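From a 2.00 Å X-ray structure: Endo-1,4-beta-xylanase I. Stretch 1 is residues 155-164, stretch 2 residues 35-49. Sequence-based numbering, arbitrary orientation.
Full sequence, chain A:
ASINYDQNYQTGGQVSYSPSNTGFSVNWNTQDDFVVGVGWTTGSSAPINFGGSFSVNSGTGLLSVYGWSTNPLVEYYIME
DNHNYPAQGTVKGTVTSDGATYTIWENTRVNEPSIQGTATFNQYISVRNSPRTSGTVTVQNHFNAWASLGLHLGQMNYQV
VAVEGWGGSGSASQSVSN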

# COMPACT_ATOMS: atom_id res chain seq x y z
N GLN A 155 17.70 -13.60 -4.96
CA GLN A 155 18.85 -13.17 -4.15
C GLN A 155 18.36 -12.61 -2.82
O GLN A 155 17.44 -11.79 -2.78
CB GLN A 155 19.62 -12.06 -4.86
CG GLN A 155 19.90 -12.30 -6.32
CD GLN A 155 20.35 -11.03 -7.03
OE1 GLN A 155 19.87 -10.71 -8.12
NE2 GLN A 155 21.26 -10.29 -6.41
N MET A 156 19.00 -13.01 -1.73
CA MET A 156 18.62 -12.54 -0.40
C MET A 156 18.93 -11.07 -0.17
O MET A 156 20.04 -10.60 -0.45
CB MET A 156 19.34 -13.36 0.68
CG MET A 156 18.82 -14.77 0.85
SD MET A 156 17.21 -14.81 1.61
CE MET A 156 17.63 -15.41 3.20
N ASN A 157 17.93 -10.34 0.32
CA ASN A 157 18.10 -8.94 0.65
C ASN A 157 18.01 -8.88 2.18
O ASN A 157 18.38 -9.85 2.83
CB ASN A 157 17.04 -8.07 -0.01
CG ASN A 157 17.43 -6.61 -0.03
OD1 ASN A 157 17.15 -5.86 0.91
ND2 ASN A 157 18.12 -6.20 -1.09
N TYR A 158 17.48 -7.81 2.77
CA TYR A 158 17.44 -7.75 4.22
C TYR A 158 16.52 -8.77 4.90
O TYR A 158 15.57 -9.28 4.29
CB TYR A 158 17.20 -6.32 4.73
CG TYR A 158 15.80 -5.77 4.58
CD1 TYR A 158 14.81 -6.06 5.52
CD2 TYR A 158 15.48 -4.89 3.53
CE1 TYR A 158 13.55 -5.50 5.44
CE2 TYR A 158 14.22 -4.31 3.45
CZ TYR A 158 13.25 -4.62 4.40
OH TYR A 158 11.99 -4.06 4.32
N GLN A 159 16.83 -9.08 6.15
CA GLN A 159 16.08 -10.06 6.92
C GLN A 159 16.07 -9.62 8.37
O GLN A 159 17.11 -9.60 9.03
CB GLN A 159 16.76 -11.42 6.77
CG GLN A 159 16.14 -12.58 7.51
CD GLN A 159 16.95 -13.86 7.32
OE1 GLN A 159 17.84 -14.17 8.12
NE2 GLN A 159 16.66 -14.59 6.25
N VAL A 160 14.89 -9.28 8.88
CA VAL A 160 14.76 -8.81 10.25
C VAL A 160 13.68 -9.56 11.01
O VAL A 160 12.99 -10.39 10.45
CB VAL A 160 14.38 -7.29 10.29
CG1 VAL A 160 15.50 -6.41 9.73
CG2 VAL A 160 13.09 -7.04 9.52
N VAL A 161 13.63 -9.31 12.31
CA VAL A 161 12.61 -9.86 13.19
C VAL A 161 11.80 -8.59 13.38
O VAL A 161 12.30 -7.61 13.92
CB VAL A 161 13.20 -10.30 14.54
CG1 VAL A 161 12.08 -10.60 15.53
CG2 VAL A 161 14.07 -11.51 14.35
N ALA A 162 10.57 -8.58 12.88
CA ALA A 162 9.74 -7.38 12.97
C ALA A 162 8.36 -7.54 13.59
O ALA A 162 7.80 -8.64 13.69
CB ALA A 162 9.62 -6.75 11.58
N VAL A 163 7.84 -6.41 14.06
CA VAL A 163 6.51 -6.34 14.65
C VAL A 163 5.78 -5.43 13.68
O VAL A 163 6.33 -4.42 13.24
CB VAL A 163 6.52 -5.69 16.05
CG1 VAL A 163 5.11 -5.38 16.50
CG2 VAL A 163 7.18 -6.63 17.06
N GLU A 164 4.57 -5.83 13.29
CA GLU A 164 3.78 -5.04 12.35
C GLU A 164 2.37 -4.94 12.88
O GLU A 164 1.85 -5.88 13.47
CB GLU A 164 3.81 -5.69 10.96
CG GLU A 164 2.87 -5.04 9.93
CD GLU A 164 3.11 -5.52 8.50
OE1 GLU A 164 3.88 -6.49 8.30
OE2 GLU A 164 2.53 -4.92 7.56
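Stretch 2, residues 35-49: VVGVGWTTGSSAPIN

Stretch 1 is extended throughout, and stretch 2 opens as its edge-to-edge partner: strand 35-40 runs antiparallel to strand 155-164, their N-to-C directions 145° apart and their axes approaching to 4.5 Å. The register pairs V163 with V36, V161 with V38 and Q159 with W40. At the first pair V163 N donates to V36 O at 2.9 Å and V36 N returns to V163 O at 3.2 Å; at the last, W40 N reaches Q159 O at 2.9 Å and Q159 N reaches W40 O at 3.0 Å. The middle is looser: V161 N to V38 O is sound at 3.1 Å, but V38 N to V161 O is weak, 3.4 Å and bent to 128°.

Two glycines mark this ladder. G39 lies with its CA 4.0 Å from V160 CA, and G37 CA 4.1 Å from A162 CA. A CB on either glycine would point toward stretch 1 and clash, at G37 with V161 O and A162 CA, at G39 with Q159 O and V160 CA. Beyond W40 the chain turns into a loop without losing its partner, since G43 N donates to N157 O at 2.8 Å. A water donates to T41 O at 3.0 Å and, weakly, to N157 OD1 at 3.4 Å.

Side chains of Q159, V161 and V163 share a face with those of W40, V38 and V36. Here I48, returning after the loop, points toward stretch 1: its CG2 packs 3.7 Å from V161 CG2, and its CD1 lies 3.2 Å from Q159 OE1. Q159, with the largest covered area in the contact, also sets its CB 3.6 Å from G43 CA. Farther along, A162 CB meets V35 CG1 at 3.9 Å, while E164 CD lies 3.7 Å from V35 CG2. At the loop, M156 CB approaches G43 O at 3.5 Å.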

# COMPACT_ATOMS: atom_id res chain seq x y z
N VAL A 35 6.14 -1.25 10.16
CA VAL A 35 6.96 -2.45 10.25
C VAL A 35 8.29 -2.04 10.86
O VAL A 35 9.08 -1.35 10.22
CB VAL A 35 7.24 -3.06 8.85
CG1 VAL A 35 7.96 -4.40 9.00
CG2 VAL A 35 5.96 -3.20 8.04
N VAL A 36 8.53 -2.43 12.11
CA VAL A 36 9.79 -2.10 12.77
C VAL A 36 10.46 -3.35 13.32
O VAL A 36 9.79 -4.30 13.71
CB VAL A 36 9.60 -1.14 13.96
CG1 VAL A 36 9.05 0.20 13.51
CG2 VAL A 36 8.71 -1.78 15.02
N GLY A 37 11.78 -3.32 13.39
CA GLY A 37 12.51 -4.46 13.92
C GLY A 37 13.96 -4.34 13.54
O GLY A 37 14.35 -3.38 12.87
N VAL A 38 14.77 -5.30 13.97
CA VAL A 38 16.20 -5.28 13.68
C VAL A 38 16.69 -6.61 13.11
O VAL A 38 16.09 -7.65 13.35
CB VAL A 38 17.04 -4.91 14.94
CG1 VAL A 38 16.60 -3.55 15.47
CG2 VAL A 38 16.91 -5.98 16.01
N GLY A 39 17.78 -6.57 12.37
CA GLY A 39 18.30 -7.78 11.79
C GLY A 39 19.56 -7.60 10.96
O GLY A 39 20.52 -6.97 11.40
N TRP A 40 19.53 -8.10 9.72
CA TRP A 40 20.70 -8.04 8.86
C TRP A 40 20.46 -7.52 7.45
O TRP A 40 19.39 -7.72 6.87
CB TRP A 40 21.35 -9.44 8.82
CG TRP A 40 21.61 -10.00 10.21
CD1 TRP A 40 22.78 -9.94 10.91
CD2 TRP A 40 20.65 -10.62 11.08
NE1 TRP A 40 22.60 -10.47 12.17
CE2 TRP A 40 21.30 -10.90 12.30
CE3 TRP A 40 19.29 -10.96 10.96
CZ2 TRP A 40 20.65 -11.50 13.39
CZ3 TRP A 40 18.65 -11.56 12.03
CH2 TRP A 40 19.32 -11.82 13.23
N THR A 41 21.46 -6.84 6.92
CA THR A 41 21.40 -6.26 5.58
C THR A 41 21.23 -7.31 4.47
O THR A 41 20.66 -7.03 3.41
CB THR A 41 22.66 -5.38 5.33
OG1 THR A 41 22.57 -4.18 6.11
CG2 THR A 41 22.81 -5.00 3.85
N THR A 42 21.77 -8.50 4.70
CA THR A 42 21.67 -9.60 3.75
C THR A 42 21.36 -10.85 4.56
O THR A 42 22.17 -11.29 5.38
CB THR A 42 22.99 -9.81 2.96
OG1 THR A 42 24.09 -9.76 3.87
CG2 THR A 42 23.17 -8.74 1.90
N GLY A 43 20.16 -11.40 4.37
CA GLY A 43 19.74 -12.57 5.11
C GLY A 43 20.49 -13.84 4.76
O GLY A 43 21.06 -13.96 3.67
N SER A 44 20.48 -14.80 5.68
CA SER A 44 21.16 -16.06 5.45
C SER A 44 20.31 -17.25 5.90
O SER A 44 19.10 -17.12 6.14
CB SER A 44 22.51 -16.07 6.18
OG SER A 44 22.34 -16.11 7.59
N SER A 45 20.95 -18.40 6.03
CA SER A 45 20.30 -19.63 6.45
C SER A 45 20.44 -19.86 7.95
O SER A 45 19.93 -20.84 8.48
CB SER A 45 20.91 -20.81 5.70
OG SER A 45 20.75 -20.66 4.30
N ALA A 46 21.10 -18.94 8.62
CA ALA A 46 21.32 -19.06 10.06
C ALA A 46 20.04 -18.99 10.87
O ALA A 46 19.22 -18.11 10.66
CB ALA A 46 22.30 -17.99 10.52
N PRO A 47 19.83 -19.97 11.76
CA PRO A 47 18.64 -20.02 12.62
C PRO A 47 18.56 -18.76 13.47
O PRO A 47 19.49 -18.44 14.23
CB PRO A 47 18.90 -21.26 13.47
CG PRO A 47 19.62 -22.16 12.51
CD PRO A 47 20.61 -21.22 11.86
N ILE A 48 17.45 -18.04 13.34
CA ILE A 48 17.23 -16.80 14.07
C ILE A 48 16.54 -16.96 15.42
O ILE A 48 15.46 -17.55 15.52
CB ILE A 48 16.43 -15.81 13.20
CG1 ILE A 48 17.18 -15.53 11.90
CG2 ILE A 48 16.20 -14.52 13.96
CD1 ILE A 48 16.40 -14.64 10.94
N ASN A 49 17.17 -16.41 16.45
CA ASN A 49 16.66 -16.45 17.82
C ASN A 49 15.94 -15.15 18.14
O ASN A 49 16.40 -14.06 17.77
CB ASN A 49 17.81 -16.63 18.81
CG ASN A 49 18.71 -17.80 18.46
OD1 ASN A 49 18.54 -18.90 18.99
ND2 ASN A 49 19.67 -17.57 17.56
O HOH W 1 20.15 -4.61 1.78